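The same site in two structures of chitooligosaccharidolytic beta-N-acetylglucosaminidase from Ostrinia furnacalis, which hydrolyses terminal non-reducing beta-linked N-acetylglucosamine units one at a time from chitooligosaccharides, preferring shorter substrates: PDB 3NSM (chain A, 2.10 Å), residues L401-L406 and Y421-W426, and PDB 3OZP (chain B, 2.00 Å), residues L401-L406 and Y421-W426. One frame, after least-squares fit of the local backbone (RMSD 0.26 Å); residues are numbered along the deposited sequences.

Structure 1 (3NSM); sequences LWTSTL and YIIQVW.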
loop_
_atom_site.group_PDB
_atom_site.type_symbol
_atom_site.label_atom_id
_atom_site.label_comp_id
_atom_site.label_asym_id
_atom_site.label_seq_id
_atom_site.Cartn_x
_atom_site.Cartn_y
_atom_site.Cartn_z
ATOM N N LEU A 401 -21.456 -3.411 -21.398
ATOM C CA LEU A 401 -21.708 -2.037 -20.975
ATOM C C LEU A 401 -22.053 -2.026 -19.492
ATOM O O LEU A 401 -22.527 -3.024 -18.965
ATOM C CB LEU A 401 -22.853 -1.412 -21.772
ATOM C CG LEU A 401 -22.720 -1.163 -23.275
ATOM C CD1 LEU A 401 -24.042 -0.618 -23.784
ATOM C CD2 LEU A 401 -21.585 -0.202 -23.605
ATOM N N TRP A 402 -21.811 -0.899 -18.824
ATOM C CA TRP A 402 -22.168 -0.739 -17.419
ATOM C C TRP A 402 -23.660 -0.488 -17.257
ATOM O O TRP A 402 -24.320 -0.056 -18.202
ATOM C CB TRP A 402 -21.409 0.442 -16.809
ATOM C CG TRP A 402 -19.974 0.159 -16.496
ATOM C CD1 TRP A 402 -18.890 0.452 -17.276
ATOM C CD2 TRP A 402 -19.462 -0.461 -15.312
ATOM N NE1 TRP A 402 -17.736 0.046 -16.652
ATOM C CE2 TRP A 402 -18.058 -0.521 -15.447
ATOM C CE3 TRP A 402 -20.054 -0.986 -14.154
ATOM C CZ2 TRP A 402 -17.234 -1.077 -14.463
ATOM C CZ3 TRP A 402 -19.235 -1.533 -13.176
ATOM C CH2 TRP A 402 -17.839 -1.574 -13.338
ATOM N N THR A 403 -24.183 -0.755 -16.058
ATOM C CA THR A 403 -25.511 -0.275 -15.678
ATOM C C THR A 403 -25.502 1.243 -15.715
ATOM O O THR A 403 -24.625 1.878 -15.129
ATOM C CB THR A 403 -25.928 -0.714 -14.258
ATOM O OG1 THR A 403 -24.843 -0.489 -13.348
ATOM C CG2 THR A 403 -26.325 -2.189 -14.236
ATOM N N SER A 404 -26.481 1.814 -16.405
ATOM C CA SER A 404 -26.572 3.257 -16.605
ATOM C C SER A 404 -27.999 3.610 -16.982
ATOM O O SER A 404 -28.865 2.732 -17.045
ATOM C CB SER A 404 -25.632 3.697 -17.735
ATOM O OG SER A 404 -26.015 3.110 -18.971
ATOM N N THR A 405 -28.228 4.894 -17.251
ATOM C CA THR A 405 -29.507 5.375 -17.775
ATOM C C THR A 405 -29.880 4.614 -19.046
ATOM O O THR A 405 -31.032 4.223 -19.216
ATOM C CB THR A 405 -29.461 6.897 -18.030
ATOM O OG1 THR A 405 -29.335 7.574 -16.775
ATOM C CG2 THR A 405 -30.718 7.389 -18.727
ATOM N N LEU A 406 -28.896 4.374 -19.910
ATOM C CA LEU A 406 -29.114 3.621 -21.145
ATOM C C LEU A 406 -29.560 2.179 -20.896
ATOM O O LEU A 406 -30.379 1.646 -21.640
ATOM C CB LEU A 406 -27.853 3.642 -22.022
ATOM C CG LEU A 406 -27.871 2.914 -23.376
ATOM C CD1 LEU A 406 -28.786 3.618 -24.377
ATOM C CD2 LEU A 406 -26.468 2.766 -23.953
ATOM N N TYR A 421 -25.310 -8.068 -25.672
ATOM C CA TYR A 421 -24.772 -7.266 -24.580
ATOM C C TYR A 421 -24.812 -7.936 -23.215
ATOM O O TYR A 421 -25.853 -8.439 -22.784
ATOM C CB TYR A 421 -25.502 -5.930 -24.502
ATOM C CG TYR A 421 -25.102 -4.964 -25.590
ATOM C CD1 TYR A 421 -24.107 -4.009 -25.369
ATOM C CD2 TYR A 421 -25.717 -4.999 -26.843
ATOM C CE1 TYR A 421 -23.733 -3.120 -26.369
ATOM C CE2 TYR A 421 -25.353 -4.113 -27.845
ATOM C CZ TYR A 421 -24.364 -3.173 -27.598
ATOM O OH TYR A 421 -24.005 -2.288 -28.582
ATOM N N ILE A 422 -23.659 -7.936 -22.549
ATOM C CA ILE A 422 -23.529 -8.295 -21.139
ATOM C C ILE A 422 -23.487 -6.995 -20.339
ATOM O O ILE A 422 -22.854 -6.025 -20.760
ATOM C CB ILE A 422 -22.236 -9.089 -20.900
ATOM C CG1 ILE A 422 -22.239 -10.361 -21.751
ATOM C CG2 ILE A 422 -22.062 -9.412 -19.416
ATOM C CD1 ILE A 422 -20.865 -10.924 -22.054
ATOM N N ILE A 423 -24.157 -6.969 -19.197
ATOM C CA ILE A 423 -24.215 -5.761 -18.392
ATOM C C ILE A 423 -23.355 -5.920 -17.144
ATOM O O ILE A 423 -23.523 -6.886 -16.385
ATOM C CB ILE A 423 -25.676 -5.393 -18.009
ATOM C CG1 ILE A 423 -26.617 -5.514 -19.226
ATOM C CG2 ILE A 423 -25.739 -4.002 -17.377
ATOM C CD1 ILE A 423 -26.354 -4.509 -20.358
ATOM N N GLN A 424 -22.419 -4.989 -16.951
ATOM C CA GLN A 424 -21.614 -4.971 -15.736
ATOM C C GLN A 424 -22.295 -4.106 -14.688
ATOM O O GLN A 424 -22.654 -2.957 -14.959
ATOM C CB GLN A 424 -20.182 -4.492 -16.001
ATOM C CG GLN A 424 -19.244 -4.746 -14.812
ATOM C CD GLN A 424 -17.750 -4.581 -15.128
ATOM O OE1 GLN A 424 -16.917 -4.694 -14.231
ATOM N NE2 GLN A 424 -17.413 -4.330 -16.385
ATOM N N VAL A 425 -22.467 -4.662 -13.491
ATOM C CA VAL A 425 -23.291 -4.027 -12.466
ATOM C C VAL A 425 -22.464 -3.390 -11.365
ATOM O O VAL A 425 -21.697 -4.074 -10.704
ATOM C CB VAL A 425 -24.259 -5.046 -11.825
ATOM C CG1 VAL A 425 -25.210 -4.341 -10.863
ATOM C CG2 VAL A 425 -25.040 -5.787 -12.895
ATOM N N TRP A 426 -22.635 -2.086 -11.160
ATOM C CA TRP A 426 -21.964 -1.386 -10.066
ATOM C C TRP A 426 -22.893 -1.113 -8.888
ATOM O O TRP A 426 -22.423 -0.866 -7.777
ATOM C CB TRP A 426 -21.293 -0.083 -10.539
ATOM C CG TRP A 426 -22.238 0.974 -11.049
ATOM C CD1 TRP A 426 -22.500 1.268 -12.354
ATOM C CD2 TRP A 426 -23.035 1.882 -10.264
ATOM N NE1 TRP A 426 -23.421 2.289 -12.435
ATOM C CE2 TRP A 426 -23.762 2.686 -11.169
ATOM C CE3 TRP A 426 -23.207 2.091 -8.886
ATOM C CZ2 TRP A 426 -24.652 3.686 -10.742
ATOM C CZ3 TRP A 426 -24.094 3.087 -8.460
ATOM C CH2 TRP A 426 -24.803 3.871 -9.389
#

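Structure 2 (3OZP); sequences LWTSTL and YIIQVW. With OAN (O-(2-acetamido-2-deoxy D-glucopyranosylidene) amino-N-phenylcarbamate), chain C.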
loop_
_atom_site.group_PDB
_atom_site.type_symbol
_atom_site.label_atom_id
_atom_site.label_comp_id
_atom_site.label_asym_id
_atom_site.label_seq_id
_atom_site.Cartn_x
_atom_site.Cartn_y
_atom_site.Cartn_z
ATOM N N LEU B 401 -21.369 -3.398 -21.316
ATOM C CA LEU B 401 -21.681 -2.037 -20.918
ATOM C C LEU B 401 -21.931 -1.996 -19.413
ATOM O O LEU B 401 -22.432 -2.969 -18.845
ATOM C CB LEU B 401 -22.927 -1.553 -21.660
ATOM C CG LEU B 401 -22.875 -0.588 -22.854
ATOM C CD1 LEU B 401 -21.620 -0.648 -23.711
ATOM C CD2 LEU B 401 -24.153 -0.713 -23.701
ATOM N N TRP B 402 -21.574 -0.878 -18.775
ATOM C CA TRP B 402 -21.905 -0.636 -17.372
ATOM C C TRP B 402 -23.402 -0.376 -17.230
ATOM O O TRP B 402 -24.042 0.091 -18.182
ATOM C CB TRP B 402 -21.158 0.593 -16.842
ATOM C CG TRP B 402 -19.669 0.459 -16.817
ATOM C CD1 TRP B 402 -18.786 1.005 -17.698
ATOM C CD2 TRP B 402 -18.887 -0.260 -15.859
ATOM N NE1 TRP B 402 -17.500 0.674 -17.347
ATOM C CE2 TRP B 402 -17.534 -0.106 -16.223
ATOM C CE3 TRP B 402 -19.201 -1.020 -14.722
ATOM C CZ2 TRP B 402 -16.493 -0.691 -15.503
ATOM C CZ3 TRP B 402 -18.168 -1.589 -13.997
ATOM C CH2 TRP B 402 -16.829 -1.429 -14.395
ATOM N N THR B 403 -23.953 -0.666 -16.050
ATOM C CA THR B 403 -25.297 -0.186 -15.705
ATOM C C THR B 403 -25.305 1.337 -15.743
ATOM O O THR B 403 -24.368 1.991 -15.262
ATOM C CB THR B 403 -25.798 -0.651 -14.313
ATOM O OG1 THR B 403 -24.795 -0.412 -13.322
ATOM C CG2 THR B 403 -26.174 -2.121 -14.315
ATOM N N SER B 404 -26.364 1.883 -16.332
ATOM C CA SER B 404 -26.500 3.316 -16.577
ATOM C C SER B 404 -27.959 3.631 -16.905
ATOM O O SER B 404 -28.819 2.750 -16.846
ATOM C CB SER B 404 -25.617 3.730 -17.758
ATOM O OG SER B 404 -26.110 3.186 -18.974
ATOM N N THR B 405 -28.220 4.886 -17.267
ATOM C CA THR B 405 -29.539 5.327 -17.729
ATOM C C THR B 405 -29.979 4.540 -18.966
ATOM O O THR B 405 -31.158 4.210 -19.107
ATOM C CB THR B 405 -29.543 6.849 -18.016
ATOM O OG1 THR B 405 -29.188 7.550 -16.821
ATOM C CG2 THR B 405 -30.918 7.331 -18.472
ATOM N N LEU B 406 -29.018 4.226 -19.834
ATOM C CA LEU B 406 -29.255 3.445 -21.049
ATOM C C LEU B 406 -29.727 2.022 -20.745
ATOM O O LEU B 406 -30.591 1.486 -21.445
ATOM C CB LEU B 406 -27.970 3.358 -21.877
ATOM C CG LEU B 406 -27.955 3.505 -23.406
ATOM C CD1 LEU B 406 -27.139 2.382 -24.043
ATOM C CD2 LEU B 406 -29.344 3.580 -24.031
ATOM N N TYR B 421 -25.233 -8.021 -25.662
ATOM C CA TYR B 421 -24.733 -7.191 -24.568
ATOM C C TYR B 421 -24.803 -7.842 -23.193
ATOM O O TYR B 421 -25.877 -8.216 -22.725
ATOM C CB TYR B 421 -25.469 -5.853 -24.537
ATOM C CG TYR B 421 -25.042 -4.912 -25.635
ATOM C CD1 TYR B 421 -23.963 -4.049 -25.454
ATOM C CD2 TYR B 421 -25.711 -4.887 -26.859
ATOM C CE1 TYR B 421 -23.561 -3.181 -26.461
ATOM C CE2 TYR B 421 -25.317 -4.024 -27.873
ATOM C CZ TYR B 421 -24.243 -3.173 -27.665
ATOM O OH TYR B 421 -23.847 -2.317 -28.658
ATOM N N ILE B 422 -23.635 -7.966 -22.567
ATOM C CA ILE B 422 -23.499 -8.338 -21.162
ATOM C C ILE B 422 -23.506 -7.041 -20.346
ATOM O O ILE B 422 -22.873 -6.060 -20.738
ATOM C CB ILE B 422 -22.167 -9.089 -20.918
ATOM C CG1 ILE B 422 -22.118 -10.381 -21.742
ATOM C CG2 ILE B 422 -21.946 -9.359 -19.417
ATOM C CD1 ILE B 422 -20.717 -10.945 -21.939
ATOM N N ILE B 423 -24.206 -7.032 -19.217
ATOM C CA ILE B 423 -24.265 -5.832 -18.385
ATOM C C ILE B 423 -23.402 -5.996 -17.131
ATOM O O ILE B 423 -23.569 -6.965 -16.376
ATOM C CB ILE B 423 -25.729 -5.456 -17.998
ATOM C CG1 ILE B 423 -26.667 -5.503 -19.218
ATOM C CG2 ILE B 423 -25.779 -4.087 -17.300
ATOM C CD1 ILE B 423 -26.350 -4.511 -20.343
ATOM N N GLN B 424 -22.469 -5.066 -16.928
ATOM C CA GLN B 424 -21.668 -5.053 -15.705
ATOM C C GLN B 424 -22.351 -4.181 -14.665
ATOM O O GLN B 424 -22.470 -2.968 -14.834
ATOM C CB GLN B 424 -20.223 -4.589 -15.952
ATOM C CG GLN B 424 -19.328 -4.782 -14.714
ATOM C CD GLN B 424 -17.832 -4.693 -14.997
ATOM O OE1 GLN B 424 -17.403 -4.378 -16.110
ATOM N NE2 GLN B 424 -17.029 -4.967 -13.972
ATOM N N VAL B 425 -22.793 -4.820 -13.588
ATOM C CA VAL B 425 -23.590 -4.169 -12.564
ATOM C C VAL B 425 -22.691 -3.565 -11.491
ATOM O O VAL B 425 -21.904 -4.272 -10.872
ATOM C CB VAL B 425 -24.575 -5.179 -11.922
ATOM C CG1 VAL B 425 -25.386 -4.525 -10.822
ATOM C CG2 VAL B 425 -25.492 -5.781 -12.991
ATOM N N TRP B 426 -22.813 -2.259 -11.275
ATOM C CA TRP B 426 -22.085 -1.605 -10.191
ATOM C C TRP B 426 -23.010 -0.848 -9.234
ATOM O O TRP B 426 -22.547 -0.068 -8.402
ATOM C CB TRP B 426 -20.969 -0.702 -10.736
ATOM C CG TRP B 426 -21.460 0.485 -11.504
ATOM C CD1 TRP B 426 -21.935 0.494 -12.781
ATOM C CD2 TRP B 426 -21.518 1.839 -11.044
ATOM N NE1 TRP B 426 -22.291 1.768 -13.147
ATOM C CE2 TRP B 426 -22.048 2.616 -12.100
ATOM C CE3 TRP B 426 -21.175 2.474 -9.841
ATOM C CZ2 TRP B 426 -22.242 3.996 -11.993
ATOM C CZ3 TRP B 426 -21.372 3.845 -9.733
ATOM C CH2 TRP B 426 -21.899 4.591 -10.807
HETATM C CAH OAN C . -18.898 2.638 -13.527
HETATM C CAG OAN C . -18.170 3.557 -12.546
HETATM O OAN OAN C . -17.841 3.142 -11.436
HETATM N NAI OAN C . -17.954 4.814 -12.993
HETATM C CAB OAN C . -17.238 5.859 -12.226
HETATM C CAC OAN C . -15.724 5.561 -12.352
HETATM O OAJ OAN C . -15.202 6.217 -13.510
HETATM C CAD OAN C . -14.985 6.015 -11.115
HETATM O OAK OAN C . -13.584 5.757 -11.267
HETATM C CAE OAN C . -15.562 5.222 -9.963
HETATM C CAF OAN C . -14.820 5.536 -8.668
HETATM O OAM OAN C . -15.366 4.764 -7.596
HETATM O OAL OAN C . -16.957 5.577 -9.797
HETATM C CAA OAN C . -17.721 5.948 -10.886
HETATM N NAY OAN C . -18.961 6.406 -10.713
HETATM O OAQ OAN C . -19.457 6.447 -9.315
HETATM C CAP OAN C . -19.993 7.630 -8.891
HETATM O OAR OAN C . -20.840 8.220 -9.566
HETATM N NAO OAN C . -19.591 8.095 -7.693
HETATM C CAS OAN C . -20.053 9.224 -7.144
HETATM C CAT OAN C . -21.285 9.237 -6.483
HETATM C CAU OAN C . -21.744 10.414 -5.885
HETATM C CAV OAN C . -20.965 11.573 -5.937
HETATM C CAW OAN C . -19.728 11.560 -6.583
HETATM C CAX OAN C . -19.270 10.382 -7.179
#

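Structure 1 (3NSM)
Trp402 and Gln424 lie alongside each other, pointing the same way, where parallel strands 399-402 and 421-425 adjoin in the eight-stranded TIM barrel of this family 20 glycosidase. Gln424 CG lies over one face of the indole, 3.6 Å from Trp402 CZ3. Towards the strand ends, Trp402 CE3 comes 3.8 Å from CD1 of Trp426, and the two ring planes stand at 49°. With CG between its backbone N and carbonyl carbon (chi1 64°), Trp426 swings beside Thr403: its NE1 donates to Thr403 O at 3.0 Å, while its backbone N makes a weak bond to Thr403 OG1. Thr403 CG2 packs on Ile423 CG2 at 3.7 Å. Trp426 lies near Glu346, probably part of the charge relay, and Trp468, essential for chitooligosaccharide binding.

Structure 2 (3OZP)
Side by side and pointing the same way, Trp402 and Gln424 overlap, Gln424 CG at one indole face, 3.5 Å from Trp402 CZ3. The amide is hydrogen-bonded to Glu498, His341 and Ser447, and Trp402 NE1 to Glu275. Trp402 CE3 comes 3.7 Å from CD1 of Trp426, the ring planes at 90°. Trp426 holds CG between its backbone N and carbonyl carbon (chi1 67°), beside Thr403; its NE1 donates to Thr403 O at 3.0 Å and its backbone N makes a weak bond to Thr403 OG1. Thr403 CG2 packs on Ile423 CG2 at 3.6 Å. Trp426 lies near Glu346, probably of the charge relay, and Trp468. The acetamido methyl CAH of OAN lies over the other face of Trp402, 3.7 Å from CD2, and over Trp426, 3.5 Å from CE2, while OAN OAQ approaches Trp426 CZ3 at 3.3 Å.

How the two compare
The bound group is the main difference: OAN, the PUGNAc of the second entry, is present in structure 2 alone, where it touches Trp402(B) and Trp426(B), and no ligand or ion is modelled at that place in structure 1. Both tryptophans stand differently while keeping their rotamers. Trp426(B) is displaced more: after superposition the CH2 atoms of Trp426(A) and Trp426(B) are 3.3 Å apart, and the places of CD2, NE1 and the whole six-membered ring of Trp426(A) are left. The resited indole carries the contacts to the sugar's acetamido methyl and to the carbamate-side oxygen OAQ, consistent with an adjustment to the ligand, although two crystals cannot prove the cause. Trp402(B) is displaced less, the CH2 atoms of Trp402(A) and Trp402(B) being 1.5 Å apart after superposition. CH2 of Trp402(B) lies near the place of CZ2 of Trp402(A), and CZ3 of Trp402(B) near that of CH2 of Trp402(A), and the ring of Trp402(B) meets the same methyl. Trp402(A) CE3 touches Trp426(A) CD1, as Trp402(B) CE3 touches Trp426(B) CD1, and Trp426(A) NE1 bonds to Thr403(A) O as Trp426(B) NE1 does to Thr403(B) O. The compared CA atoms coincide within the error, and the side chains of Thr403(A), Tyr421(A), Ile423(A), Val425(A) and their counterparts in (B) keep their places.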